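Local coordinates for protein cytochrome c552 (Thermochromatium tepidum, PDB 5ZE8) that carries five covalently bound c-type hemes and probably serves as a low-potential electron-transfer protein in a thermophilic purple sulfur photosynthetic bacterium, at residues 98-103 with 111-116; 69-74 with 404-409; 75-78 with 82-85. All coordinates share one frame; numbering follows the deposited sequence.

In the fold
All three contacts touch the same heme c. Along the chain, helix 70-79 gives its first half to contact 2 and its second half to contact 3, which closes within a few residues; contact 1 opens later, at helix 100-103. Contact 2 spans the longest separation, because its partner segment 404-409 takes in the end of strand 397-405 of the antiparallel sheet and the loop after it. Centres of contacts 1 and 3 lie about 10 Å apart and are joined by backbone and side-chain bonds, whereas the centre of contact 2 is about 19 Å from that of contact 1 and 15 Å from that of contact 3. The heme-binding part and the C-terminal sheet region thus meet beside this heme.

Contact 1. Residues 98-103 with 111-116; sequences LCLYCH and QTTKLD. With HEC (heme c), chain C.
Leu100 alone carries the close packing between 98-103 and 111-116, and its two methyl branches divide the work. Leu100 CD1 lies 4.0 Å from Thr113 CG2 and also rests against the carbonyl oxygen of Thr112, while Leu100 CD2 reaches Leu115 CD1 at 4.0 Å. Side chains of Leu100 and Thr113 cross at about a right angle. The leucine methyl CD1 lies alongside the CB-CG2 bond of Thr113, whose chi1 of 70° turns OG1 to its other partners, Ala85 and Met88. The leucine and the residues it meets are buried; Tyr76 and Ala108 pack on Leu100 as well.

The outer edge is looser and polar. There Lys114 NZ forms a salt bridge with OD1 of Asp116 at 2.9 Å, approaching on the syn side and 17° out of the carboxylate plane; both residues are partly exposed. Within 111-116 an ST turn shapes the loop: the N of Lys114 donates to OG1 of Thr112 at 169°, and this OG1 is also hydrogen-bonded to Glu86 OE2. Gln111 ends the preceding helix in a Schellman motif.

On the inner side of the helix the polypeptide is anchored to the heme: SG of Cys99 is bonded to CAB and SG of Cys102 to CAC, both at 1.9 Å. NE2 of His103 binds the iron at 2.1 Å. Two thioether cysteines separated by two residues and followed directly by the ligating histidine form the CXXCH heme-binding motif of c-type cytochromes.

Contact 2. Residues 69-74 with 404-409; sequences DPIHGL and YNLLWP. With HEC (heme c), chain C.
Ile71 reaches across to Leu406 and Leu407 with two different branches. Its CD1 stands 3.8 Å from CD1 of Leu406, the side chains crossing at about a right angle, and Ile71 CG2 lies 4.1 Å from CD2 of Leu407. A chi1 of -68° places CG1 beside the backbone N and CG2 anti to it, which spreads the branches toward the two leucines. Ile71 CG2 also packs at 3.7 Å on CGA, the carboxylate carbon of a heme propionate, so apolar contact and propionate share one side chain. Leu422 of helix 420-423 packs on both Ile71 and Leu406.

Behind Ile71 stands the start of helix 70-79, where Asp69 is the N-cap: its OD1 accepts from the N of Ile71 at 3.0 Å, from 49° above the carboxylate plane, and weakly from the N of His72. The other oxygen, Asp69 OD2, is 2.6 Å from O1A of the propionate. Two acid oxygens this near suggest that one group probably holds a proton.

His72, one residue after Ile71, presents its ring edge to the porphyrin. His72 ND1 lies 3.1 Å from the meso carbon CHB, which sits in the ring plane, and the imidazole stacks with that of His103.

Farther out, the strand end, Tyr404 and Asn405, is held in the antiparallel sheet, and the leucines follow in the loop. Tyr404 pairs through its backbone with Val426, and Asn405 with Asn320; the O of Leu406 accepts from Arg319, whose NH2 is also hydrogen-bonded to this heme, while Tyr404 OH is hydrogen-bonded to propionate oxygen O2A of another heme.

Contact 3. Residues 75-78 with 82-85; sequences FYQQ and DPTA. With HEC (heme c), chain C.
Tyr76 swings its ring from helix 70-79 toward Pro83 because CG is trans to N (chi1 -174°), while Gln77, with CG likewise anti to N, bends at chi2 (62°) to bring its amide near Asp82. What they meet is a type I beta turn, Asp82 to Ala85, closed by the bond from the N of Ala85 to the O of Asp82 (3.2 Å).

CE1 of Tyr76 lies 3.9 Å from CA of Pro83 and 4.1 Å from its CB, and the carbonyl carbon of Asp82 sits at the ring edge, near the plane. The exposed Gln77 supplies the outer part: its OE1 is 3.6 Å from CA of Asp82 and 3.8 Å from CD of Pro83, its side chain crossing the proline at about a right angle. These are van der Waals contacts, not polar bonds.

On the heme side, Phe75 places CD1 3.4 Å from the porphyrin methyl CMA, and its ring also meets that of Phe318. A backbone hydrogen bond between Pro83 and Leu115 links the turn to contact 1. A single water joins the two segments: it accepts from OH of Tyr76 at 2.7 Å, lying in the ring plane, and donates to the O of Asp82 at 2.8 Å.

Contact 1. Residues 98-103 with 111-116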
loop_
_atom_site.group_PDB
_atom_site.type_symbol
_atom_site.label_atom_id
_atom_site.label_comp_id
_atom_site.label_asym_id
_atom_site.label_seq_id
_atom_site.Cartn_x
_atom_site.Cartn_y
_atom_site.Cartn_z
ATOM N N LEU A 98 13.083 6.317 -11.126
ATOM C CA LEU A 98 11.684 6.618 -11.093
ATOM C C LEU A 98 11.073 6.294 -9.715
ATOM O O LEU A 98 10.048 6.904 -9.342
ATOM C CB LEU A 98 10.885 5.882 -12.191
ATOM C CG LEU A 98 10.682 4.387 -11.980
ATOM C CD1 LEU A 98 9.637 3.887 -12.959
ATOM C CD2 LEU A 98 11.873 3.448 -12.030
ATOM N N CYS A 99 11.703 5.374 -8.946
ATOM C CA CYS A 99 11.258 5.036 -7.611
ATOM C C CYS A 99 11.042 6.288 -6.781
ATOM O O CYS A 99 10.190 6.346 -5.912
ATOM C CB CYS A 99 12.259 4.143 -6.918
ATOM S SG CYS A 99 13.163 2.943 -7.931
ATOM N N LEU A 100 11.962 7.281 -6.939
ATOM C CA LEU A 100 11.980 8.421 -6.047
ATOM C C LEU A 100 10.732 9.293 -6.205
ATOM O O LEU A 100 10.371 10.039 -5.303
ATOM C CB LEU A 100 13.248 9.188 -6.170
ATOM C CG LEU A 100 14.527 8.407 -5.967
ATOM C CD1 LEU A 100 15.716 9.279 -6.312
ATOM C CD2 LEU A 100 14.588 7.660 -4.667
ATOM N N TYR A 101 10.089 9.277 -7.397
ATOM C CA TYR A 101 8.928 10.073 -7.630
ATOM C C TYR A 101 7.810 9.771 -6.654
ATOM O O TYR A 101 6.981 10.631 -6.355
ATOM C CB TYR A 101 8.440 9.959 -9.073
ATOM C CG TYR A 101 9.432 10.327 -10.180
ATOM C CD1 TYR A 101 10.172 11.464 -10.094
ATOM C CD2 TYR A 101 9.544 9.534 -11.256
ATOM C CE1 TYR A 101 11.085 11.758 -11.088
ATOM C CE2 TYR A 101 10.390 9.852 -12.296
ATOM C CZ TYR A 101 11.170 10.972 -12.139
ATOM O OH TYR A 101 12.126 11.340 -13.202
ATOM N N CYS A 102 7.781 8.556 -6.192
ATOM C CA CYS A 102 6.744 8.017 -5.241
ATOM C C CYS A 102 7.294 7.771 -3.858
ATOM O O CYS A 102 6.624 8.036 -2.890
ATOM C CB CYS A 102 6.062 6.724 -5.706
ATOM S SG CYS A 102 5.355 6.957 -7.415
ATOM N N HIS A 103 8.534 7.231 -3.773
ATOM C CA HIS A 103 9.136 6.810 -2.482
ATOM C C HIS A 103 9.939 7.913 -1.807
ATOM O O HIS A 103 10.166 7.817 -0.595
ATOM C CB HIS A 103 10.041 5.603 -2.655
ATOM C CG HIS A 103 9.350 4.305 -2.936
ATOM N ND1 HIS A 103 9.111 3.391 -1.917
ATOM C CD2 HIS A 103 8.870 3.723 -4.109
ATOM C CE1 HIS A 103 8.497 2.337 -2.443
ATOM N NE2 HIS A 103 8.334 2.496 -3.757
ATOM N N GLN A 111 15.724 16.947 -7.785
ATOM C CA GLN A 111 16.651 16.220 -8.710
ATOM C C GLN A 111 17.875 15.674 -8.001
ATOM O O GLN A 111 19.024 15.812 -8.517
ATOM C CB GLN A 111 17.065 17.085 -9.942
ATOM C CG GLN A 111 17.477 16.304 -11.215
ATOM C CD GLN A 111 16.370 15.613 -11.962
ATOM O OE1 GLN A 111 16.670 14.676 -12.753
ATOM N NE2 GLN A 111 15.143 16.028 -11.802
ATOM N N THR A 112 17.681 15.009 -6.876
ATOM C CA THR A 112 18.792 14.375 -6.145
ATOM C C THR A 112 18.477 12.944 -5.753
ATOM O O THR A 112 17.282 12.644 -5.478
ATOM C CB THR A 112 19.167 15.179 -4.899
ATOM O OG1 THR A 112 20.312 14.572 -4.248
ATOM C CG2 THR A 112 18.069 15.279 -3.890
ATOM N N THR A 113 19.498 12.106 -5.734
ATOM C CA THR A 113 19.388 10.709 -5.378
ATOM C C THR A 113 20.049 10.414 -4.037
ATOM O O THR A 113 19.984 9.283 -3.579
ATOM C CB THR A 113 19.882 9.729 -6.464
ATOM O OG1 THR A 113 21.332 9.822 -6.583
ATOM C CG2 THR A 113 19.291 10.095 -7.787
ATOM N N LYS A 114 20.609 11.432 -3.392
ATOM C CA LYS A 114 21.306 11.208 -2.119
ATOM C C LYS A 114 20.350 11.432 -0.979
ATOM O O LYS A 114 20.122 12.551 -0.538
ATOM C CB LYS A 114 22.536 12.167 -2.017
ATOM C CG LYS A 114 23.347 11.832 -0.763
ATOM C CD LYS A 114 24.705 12.507 -0.805
ATOM C CE LYS A 114 25.387 12.514 0.573
ATOM N NZ LYS A 114 25.468 11.182 1.165
ATOM N N LEU A 115 19.732 10.326 -0.597
ATOM C CA LEU A 115 18.525 10.402 0.238
ATOM C C LEU A 115 18.857 10.737 1.678
ATOM O O LEU A 115 17.959 11.119 2.429
ATOM C CB LEU A 115 17.779 9.079 0.151
ATOM C CG LEU A 115 17.325 8.716 -1.270
ATOM C CD1 LEU A 115 16.564 7.412 -1.253
ATOM C CD2 LEU A 115 16.588 9.871 -1.966
ATOM N N ASP A 116 20.125 10.581 2.109
ATOM C CA ASP A 116 20.451 10.840 3.494
ATOM C C ASP A 116 20.874 12.250 3.763
ATOM O O ASP A 116 21.205 12.592 4.880
ATOM C CB ASP A 116 21.532 9.885 4.045
ATOM C CG ASP A 116 22.843 9.941 3.353
ATOM O OD1 ASP A 116 22.923 10.476 2.267
ATOM O OD2 ASP A 116 23.802 9.317 3.960
HETATM FE FE HEC C . 7.481 1.095 -5.122
HETATM C CHA HEC C . 5.903 -0.619 -2.581
HETATM C CHB HEC C . 10.136 -1.005 -4.837
HETATM C CHC HEC C . 8.903 2.516 -7.798
HETATM C CHD HEC C . 4.836 3.185 -5.422
HETATM N NA HEC C . 7.964 -0.468 -4.028
HETATM C C1A HEC C . 7.170 -1.038 -2.982
HETATM C C2A HEC C . 7.755 -2.264 -2.510
HETATM C C3A HEC C . 8.915 -2.398 -3.149
HETATM C C4A HEC C . 9.025 -1.316 -4.076
HETATM C CMA HEC C . 9.911 -3.506 -3.027
HETATM C CAA HEC C . 7.263 -3.107 -1.394
HETATM C CBA HEC C . 7.707 -2.431 -0.067
HETATM C CGA HEC C . 7.288 -3.072 1.217
HETATM O O1A HEC C . 7.683 -2.663 2.372
HETATM O O2A HEC C . 6.495 -4.069 1.239
HETATM N NB HEC C . 9.270 0.832 -6.065
HETATM C C1B HEC C . 10.232 -0.013 -5.765
HETATM C C2B HEC C . 11.362 0.250 -6.600
HETATM C C3B HEC C . 11.062 1.200 -7.518
HETATM C C4B HEC C . 9.658 1.558 -7.165
HETATM C CMB HEC C . 12.642 -0.510 -6.487
HETATM C CAB HEC C . 11.821 1.777 -8.633
HETATM C CBB HEC C . 12.523 0.869 -9.462
HETATM N NC HEC C . 6.964 2.542 -6.374
HETATM C C1C HEC C . 7.652 3.001 -7.522
HETATM C C2C HEC C . 6.936 4.020 -8.205
HETATM C C3C HEC C . 5.791 4.261 -7.482
HETATM C C4C HEC C . 5.848 3.336 -6.349
HETATM C CMC HEC C . 7.411 4.746 -9.411
HETATM C CAC HEC C . 4.709 5.227 -7.749
HETATM C CBC HEC C . 4.120 5.133 -9.040
HETATM N ND HEC C . 5.792 1.291 -4.166
HETATM C C1D HEC C . 4.818 2.215 -4.372
HETATM C C2D HEC C . 3.690 2.030 -3.497
HETATM C C3D HEC C . 3.947 0.949 -2.763
HETATM C C4D HEC C . 5.273 0.480 -3.182
HETATM C CMD HEC C . 2.449 2.858 -3.512
HETATM C CAD HEC C . 3.070 0.343 -1.658
HETATM C CBD HEC C . 2.289 -0.730 -2.338
HETATM C CGD HEC C . 1.391 -1.530 -1.392
HETATM O O1D HEC C . 1.160 -1.189 -0.264
HETATM O O2D HEC C . 0.912 -2.646 -1.791
#

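Contact 2. Residues 69-74 with 404-409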
loop_
_atom_site.group_PDB
_atom_site.type_symbol
_atom_site.label_atom_id
_atom_site.label_comp_id
_atom_site.label_asym_id
_atom_site.label_seq_id
_atom_site.Cartn_x
_atom_site.Cartn_y
_atom_site.Cartn_z
ATOM N N ASP A 69 12.833 1.436 4.695
ATOM C CA ASP A 69 12.049 0.236 4.475
ATOM C C ASP A 69 13.043 -0.793 3.891
ATOM O O ASP A 69 13.497 -0.638 2.746
ATOM C CB ASP A 69 10.965 0.507 3.423
ATOM C CG ASP A 69 10.227 -0.731 3.041
ATOM O OD1 ASP A 69 10.537 -1.791 3.521
ATOM O OD2 ASP A 69 9.337 -0.647 2.173
ATOM N N PRO A 70 13.381 -1.824 4.658
ATOM C CA PRO A 70 14.378 -2.750 4.136
ATOM C C PRO A 70 13.928 -3.592 2.942
ATOM O O PRO A 70 14.739 -4.029 2.140
ATOM C CB PRO A 70 14.655 -3.645 5.350
ATOM C CG PRO A 70 13.411 -3.611 6.069
ATOM C CD PRO A 70 12.791 -2.289 5.909
ATOM N N ILE A 71 12.614 -3.773 2.724
ATOM C CA ILE A 71 12.124 -4.458 1.534
ATOM C C ILE A 71 12.337 -3.597 0.310
ATOM O O ILE A 71 12.989 -3.957 -0.649
ATOM C CB ILE A 71 10.630 -4.853 1.707
ATOM C CG1 ILE A 71 10.489 -5.939 2.794
ATOM C CG2 ILE A 71 10.082 -5.352 0.413
ATOM C CD1 ILE A 71 9.013 -6.335 3.079
ATOM N N HIS A 72 11.784 -2.383 0.343
ATOM C CA HIS A 72 12.049 -1.464 -0.742
ATOM C C HIS A 72 13.548 -1.236 -0.903
ATOM O O HIS A 72 14.044 -1.132 -2.036
ATOM C CB HIS A 72 11.371 -0.084 -0.499
ATOM C CG HIS A 72 11.778 0.978 -1.478
ATOM N ND1 HIS A 72 11.499 0.902 -2.822
ATOM C CD2 HIS A 72 12.381 2.172 -1.291
ATOM C CE1 HIS A 72 11.944 2.004 -3.414
ATOM N NE2 HIS A 72 12.512 2.766 -2.523
ATOM N N GLY A 73 14.272 -1.158 0.176
ATOM C CA GLY A 73 15.732 -0.899 0.062
ATOM C C GLY A 73 16.495 -1.944 -0.650
ATOM O O GLY A 73 17.479 -1.635 -1.373
ATOM N N LEU A 74 16.105 -3.203 -0.464
ATOM C CA LEU A 74 16.794 -4.347 -1.095
ATOM C C LEU A 74 16.569 -4.183 -2.628
ATOM O O LEU A 74 17.495 -4.310 -3.460
ATOM C CB LEU A 74 16.185 -5.668 -0.584
ATOM C CG LEU A 74 16.911 -6.987 -0.937
ATOM C CD1 LEU A 74 16.207 -8.136 -0.216
ATOM C CD2 LEU A 74 17.082 -7.327 -2.400
ATOM N N TYR A 404 -1.718 -13.809 4.874
ATOM C CA TYR A 404 -1.228 -12.718 4.016
ATOM C C TYR A 404 0.304 -12.663 4.016
ATOM O O TYR A 404 1.003 -12.888 5.019
ATOM C CB TYR A 404 -1.780 -11.411 4.525
ATOM C CG TYR A 404 -1.275 -10.153 3.809
ATOM C CD1 TYR A 404 -0.121 -9.561 4.223
ATOM C CD2 TYR A 404 -1.950 -9.556 2.710
ATOM C CE1 TYR A 404 0.383 -8.387 3.633
ATOM C CE2 TYR A 404 -1.454 -8.391 2.085
ATOM C CZ TYR A 404 -0.298 -7.829 2.565
ATOM O OH TYR A 404 0.181 -6.663 2.019
ATOM N N ASN A 405 0.848 -12.280 2.864
ATOM C CA ASN A 405 2.303 -12.231 2.727
ATOM C C ASN A 405 2.717 -11.003 1.916
ATOM O O ASN A 405 2.196 -10.811 0.808
ATOM C CB ASN A 405 2.731 -13.434 1.949
ATOM C CG ASN A 405 2.313 -14.741 2.606
ATOM O OD1 ASN A 405 2.994 -15.212 3.475
ATOM N ND2 ASN A 405 1.108 -15.201 2.295
ATOM N N LEU A 406 3.641 -10.182 2.461
ATOM C CA LEU A 406 4.221 -9.051 1.726
ATOM C C LEU A 406 4.955 -9.413 0.439
ATOM O O LEU A 406 4.994 -8.620 -0.486
ATOM C CB LEU A 406 5.178 -8.284 2.635
ATOM C CG LEU A 406 4.485 -7.522 3.785
ATOM C CD1 LEU A 406 5.603 -6.973 4.713
ATOM C CD2 LEU A 406 3.636 -6.351 3.352
ATOM N N LEU A 407 5.535 -10.621 0.398
ATOM C CA LEU A 407 6.364 -11.066 -0.715
ATOM C C LEU A 407 6.049 -12.461 -1.162
ATOM O O LEU A 407 5.627 -13.268 -0.376
ATOM C CB LEU A 407 7.834 -11.020 -0.306
ATOM C CG LEU A 407 8.424 -9.669 0.085
ATOM C CD1 LEU A 407 9.828 -9.863 0.700
ATOM C CD2 LEU A 407 8.465 -8.807 -1.147
ATOM N N TRP A 408 6.272 -12.755 -2.424
ATOM C CA TRP A 408 6.153 -14.102 -2.932
ATOM C C TRP A 408 7.064 -15.059 -2.205
ATOM O O TRP A 408 8.136 -14.684 -1.791
ATOM C CB TRP A 408 6.600 -14.153 -4.408
ATOM C CG TRP A 408 5.697 -13.482 -5.435
ATOM C CD1 TRP A 408 4.357 -13.434 -5.432
ATOM C CD2 TRP A 408 6.127 -12.751 -6.595
ATOM N NE1 TRP A 408 3.871 -12.719 -6.521
ATOM C CE2 TRP A 408 4.946 -12.325 -7.278
ATOM C CE3 TRP A 408 7.402 -12.434 -7.127
ATOM C CZ2 TRP A 408 4.971 -11.566 -8.407
ATOM C CZ3 TRP A 408 7.415 -11.668 -8.270
ATOM C CH2 TRP A 408 6.204 -11.203 -8.866
ATOM N N PRO A 409 6.678 -16.348 -2.188
ATOM C CA PRO A 409 7.504 -17.340 -1.456
ATOM C C PRO A 409 8.916 -17.471 -2.025
ATOM O O PRO A 409 9.836 -17.594 -1.249
ATOM C CB PRO A 409 6.685 -18.611 -1.569
ATOM C CG PRO A 409 5.712 -18.410 -2.639
ATOM C CD PRO A 409 5.430 -16.919 -2.693
HETATM FE FE HEC C . 7.481 1.095 -5.122
HETATM C CHA HEC C . 5.903 -0.619 -2.581
HETATM C CHB HEC C . 10.136 -1.005 -4.837
HETATM C CHC HEC C . 8.903 2.516 -7.798
HETATM C CHD HEC C . 4.836 3.185 -5.422
HETATM N NA HEC C . 7.964 -0.468 -4.028
HETATM C C1A HEC C . 7.170 -1.038 -2.982
HETATM C C2A HEC C . 7.755 -2.264 -2.510
HETATM C C3A HEC C . 8.915 -2.398 -3.149
HETATM C C4A HEC C . 9.025 -1.316 -4.076
HETATM C CMA HEC C . 9.911 -3.506 -3.027
HETATM C CAA HEC C . 7.263 -3.107 -1.394
HETATM C CBA HEC C . 7.707 -2.431 -0.067
HETATM C CGA HEC C . 7.288 -3.072 1.217
HETATM O O1A HEC C . 7.683 -2.663 2.372
HETATM O O2A HEC C . 6.495 -4.069 1.239
HETATM N NB HEC C . 9.270 0.832 -6.065
HETATM C C1B HEC C . 10.232 -0.013 -5.765
HETATM C C2B HEC C . 11.362 0.250 -6.600
HETATM C C3B HEC C . 11.062 1.200 -7.518
HETATM C C4B HEC C . 9.658 1.558 -7.165
HETATM C CMB HEC C . 12.642 -0.510 -6.487
HETATM C CAB HEC C . 11.821 1.777 -8.633
HETATM C CBB HEC C . 12.523 0.869 -9.462
HETATM N NC HEC C . 6.964 2.542 -6.374
HETATM C C1C HEC C . 7.652 3.001 -7.522
HETATM C C2C HEC C . 6.936 4.020 -8.205
HETATM C C3C HEC C . 5.791 4.261 -7.482
HETATM C C4C HEC C . 5.848 3.336 -6.349
HETATM C CMC HEC C . 7.411 4.746 -9.411
HETATM C CAC HEC C . 4.709 5.227 -7.749
HETATM C CBC HEC C . 4.120 5.133 -9.040
HETATM N ND HEC C . 5.792 1.291 -4.166
HETATM C C1D HEC C . 4.818 2.215 -4.372
HETATM C C2D HEC C . 3.690 2.030 -3.497
HETATM C C3D HEC C . 3.947 0.949 -2.763
HETATM C C4D HEC C . 5.273 0.480 -3.182
HETATM C CMD HEC C . 2.449 2.858 -3.512
HETATM C CAD HEC C . 3.070 0.343 -1.658
HETATM C CBD HEC C . 2.289 -0.730 -2.338
HETATM C CGD HEC C . 1.391 -1.530 -1.392
HETATM O O1D HEC C . 1.160 -1.189 -0.264
HETATM O O2D HEC C . 0.912 -2.646 -1.791
#

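Contact 3. Residues 75-78 with 82-85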
loop_
_atom_site.group_PDB
_atom_site.type_symbol
_atom_site.label_atom_id
_atom_site.label_comp_id
_atom_site.label_asym_id
_atom_site.label_seq_id
_atom_site.Cartn_x
_atom_site.Cartn_y
_atom_site.Cartn_z
ATOM N N PHE A 75 15.322 -3.947 -3.052
ATOM C CA PHE A 75 15.009 -3.823 -4.471
ATOM C C PHE A 75 15.677 -2.548 -5.048
ATOM O O PHE A 75 16.224 -2.569 -6.155
ATOM C CB PHE A 75 13.524 -3.787 -4.718
ATOM C CG PHE A 75 12.839 -5.107 -4.637
ATOM C CD1 PHE A 75 12.536 -5.702 -3.451
ATOM C CD2 PHE A 75 12.632 -5.806 -5.839
ATOM C CE1 PHE A 75 11.860 -6.894 -3.413
ATOM C CE2 PHE A 75 11.971 -7.004 -5.788
ATOM C CZ PHE A 75 11.579 -7.523 -4.591
ATOM N N TYR A 76 15.654 -1.432 -4.300
ATOM C CA TYR A 76 16.297 -0.186 -4.731
ATOM C C TYR A 76 17.809 -0.379 -4.952
ATOM O O TYR A 76 18.339 0.068 -6.028
ATOM C CB TYR A 76 15.987 0.964 -3.802
ATOM C CG TYR A 76 16.495 2.322 -4.242
ATOM C CD1 TYR A 76 17.823 2.737 -4.021
ATOM C CD2 TYR A 76 15.736 3.101 -5.019
ATOM C CE1 TYR A 76 18.297 3.956 -4.439
ATOM C CE2 TYR A 76 16.179 4.344 -5.425
ATOM C CZ TYR A 76 17.431 4.787 -5.101
ATOM O OH TYR A 76 17.845 5.993 -5.569
ATOM N N GLN A 77 18.434 -1.087 -4.050
ATOM C CA GLN A 77 19.885 -1.357 -4.200
ATOM C C GLN A 77 20.136 -2.181 -5.441
ATOM O O GLN A 77 21.153 -1.868 -6.185
ATOM C CB GLN A 77 20.395 -2.082 -2.966
ATOM C CG GLN A 77 21.930 -2.291 -2.877
ATOM C CD GLN A 77 22.781 -1.027 -2.821
ATOM O OE1 GLN A 77 22.672 -0.209 -1.898
ATOM N NE2 GLN A 77 23.682 -0.900 -3.777
ATOM N N GLN A 78 19.298 -3.189 -5.648
ATOM C CA GLN A 78 19.467 -4.111 -6.773
ATOM C C GLN A 78 19.148 -3.431 -8.099
ATOM O O GLN A 78 19.790 -3.743 -9.123
ATOM C CB GLN A 78 18.674 -5.442 -6.599
ATOM C CG GLN A 78 17.394 -5.608 -7.472
ATOM C CD GLN A 78 16.551 -6.932 -7.387
ATOM O OE1 GLN A 78 17.003 -7.972 -6.906
ATOM N NE2 GLN A 78 15.293 -6.865 -7.917
ATOM N N ASP A 82 23.114 2.663 -4.534
ATOM C CA ASP A 82 23.207 3.119 -3.144
ATOM C C ASP A 82 22.273 4.314 -2.884
ATOM O O ASP A 82 22.404 5.335 -3.548
ATOM C CB ASP A 82 24.632 3.557 -2.904
ATOM C CG ASP A 82 24.972 3.827 -1.489
ATOM O OD1 ASP A 82 24.132 4.261 -0.649
ATOM O OD2 ASP A 82 26.199 3.576 -1.160
ATOM N N PRO A 83 21.382 4.235 -1.886
ATOM C CA PRO A 83 20.556 5.411 -1.582
ATOM C C PRO A 83 21.274 6.539 -0.886
ATOM O O PRO A 83 20.675 7.594 -0.703
ATOM C CB PRO A 83 19.522 4.833 -0.589
ATOM C CG PRO A 83 20.176 3.661 -0.033
ATOM C CD PRO A 83 21.058 3.085 -1.046
ATOM N N THR A 84 22.566 6.351 -0.562
ATOM C CA THR A 84 23.390 7.408 0.028
ATOM C C THR A 84 24.336 8.029 -1.012
ATOM O O THR A 84 25.197 8.804 -0.629
ATOM C CB THR A 84 24.241 6.917 1.152
ATOM O OG1 THR A 84 25.047 5.871 0.649
ATOM C CG2 THR A 84 23.382 6.431 2.268
ATOM N N ALA A 85 24.112 7.756 -2.283
ATOM C CA ALA A 85 24.950 8.284 -3.378
ATOM C C ALA A 85 24.183 9.315 -4.228
ATOM O O ALA A 85 23.042 9.020 -4.619
ATOM C CB ALA A 85 25.515 7.168 -4.206
HETATM FE FE HEC C . 7.481 1.095 -5.122
HETATM C CHA HEC C . 5.903 -0.619 -2.581
HETATM C CHB HEC C . 10.136 -1.005 -4.837
HETATM C CHC HEC C . 8.903 2.516 -7.798
HETATM C CHD HEC C . 4.836 3.185 -5.422
HETATM N NA HEC C . 7.964 -0.468 -4.028
HETATM C C1A HEC C . 7.170 -1.038 -2.982
HETATM C C2A HEC C . 7.755 -2.264 -2.510
HETATM C C3A HEC C . 8.915 -2.398 -3.149
HETATM C C4A HEC C . 9.025 -1.316 -4.076
HETATM C CMA HEC C . 9.911 -3.506 -3.027
HETATM C CAA HEC C . 7.263 -3.107 -1.394
HETATM C CBA HEC C . 7.707 -2.431 -0.067
HETATM C CGA HEC C . 7.288 -3.072 1.217
HETATM O O1A HEC C . 7.683 -2.663 2.372
HETATM O O2A HEC C . 6.495 -4.069 1.239
HETATM N NB HEC C . 9.270 0.832 -6.065
HETATM C C1B HEC C . 10.232 -0.013 -5.765
HETATM C C2B HEC C . 11.362 0.250 -6.600
HETATM C C3B HEC C . 11.062 1.200 -7.518
HETATM C C4B HEC C . 9.658 1.558 -7.165
HETATM C CMB HEC C . 12.642 -0.510 -6.487
HETATM C CAB HEC C . 11.821 1.777 -8.633
HETATM C CBB HEC C . 12.523 0.869 -9.462
HETATM N NC HEC C . 6.964 2.542 -6.374
HETATM C C1C HEC C . 7.652 3.001 -7.522
HETATM C C2C HEC C . 6.936 4.020 -8.205
HETATM C C3C HEC C . 5.791 4.261 -7.482
HETATM C C4C HEC C . 5.848 3.336 -6.349
HETATM C CMC HEC C . 7.411 4.746 -9.411
HETATM C CAC HEC C . 4.709 5.227 -7.749
HETATM C CBC HEC C . 4.120 5.133 -9.040
HETATM N ND HEC C . 5.792 1.291 -4.166
HETATM C C1D HEC C . 4.818 2.215 -4.372
HETATM C C2D HEC C . 3.690 2.030 -3.497
HETATM C C3D HEC C . 3.947 0.949 -2.763
HETATM C C4D HEC C . 5.273 0.480 -3.182
HETATM C CMD HEC C . 2.449 2.858 -3.512
HETATM C CAD HEC C . 3.070 0.343 -1.658
HETATM C CBD HEC C . 2.289 -0.730 -2.338
HETATM C CGD HEC C . 1.391 -1.530 -1.392
HETATM O O1D HEC C . 1.160 -1.189 -0.264
HETATM O O2D HEC C . 0.912 -2.646 -1.791
HETATM O O HOH W 1 20.223 6.810 -4.601
#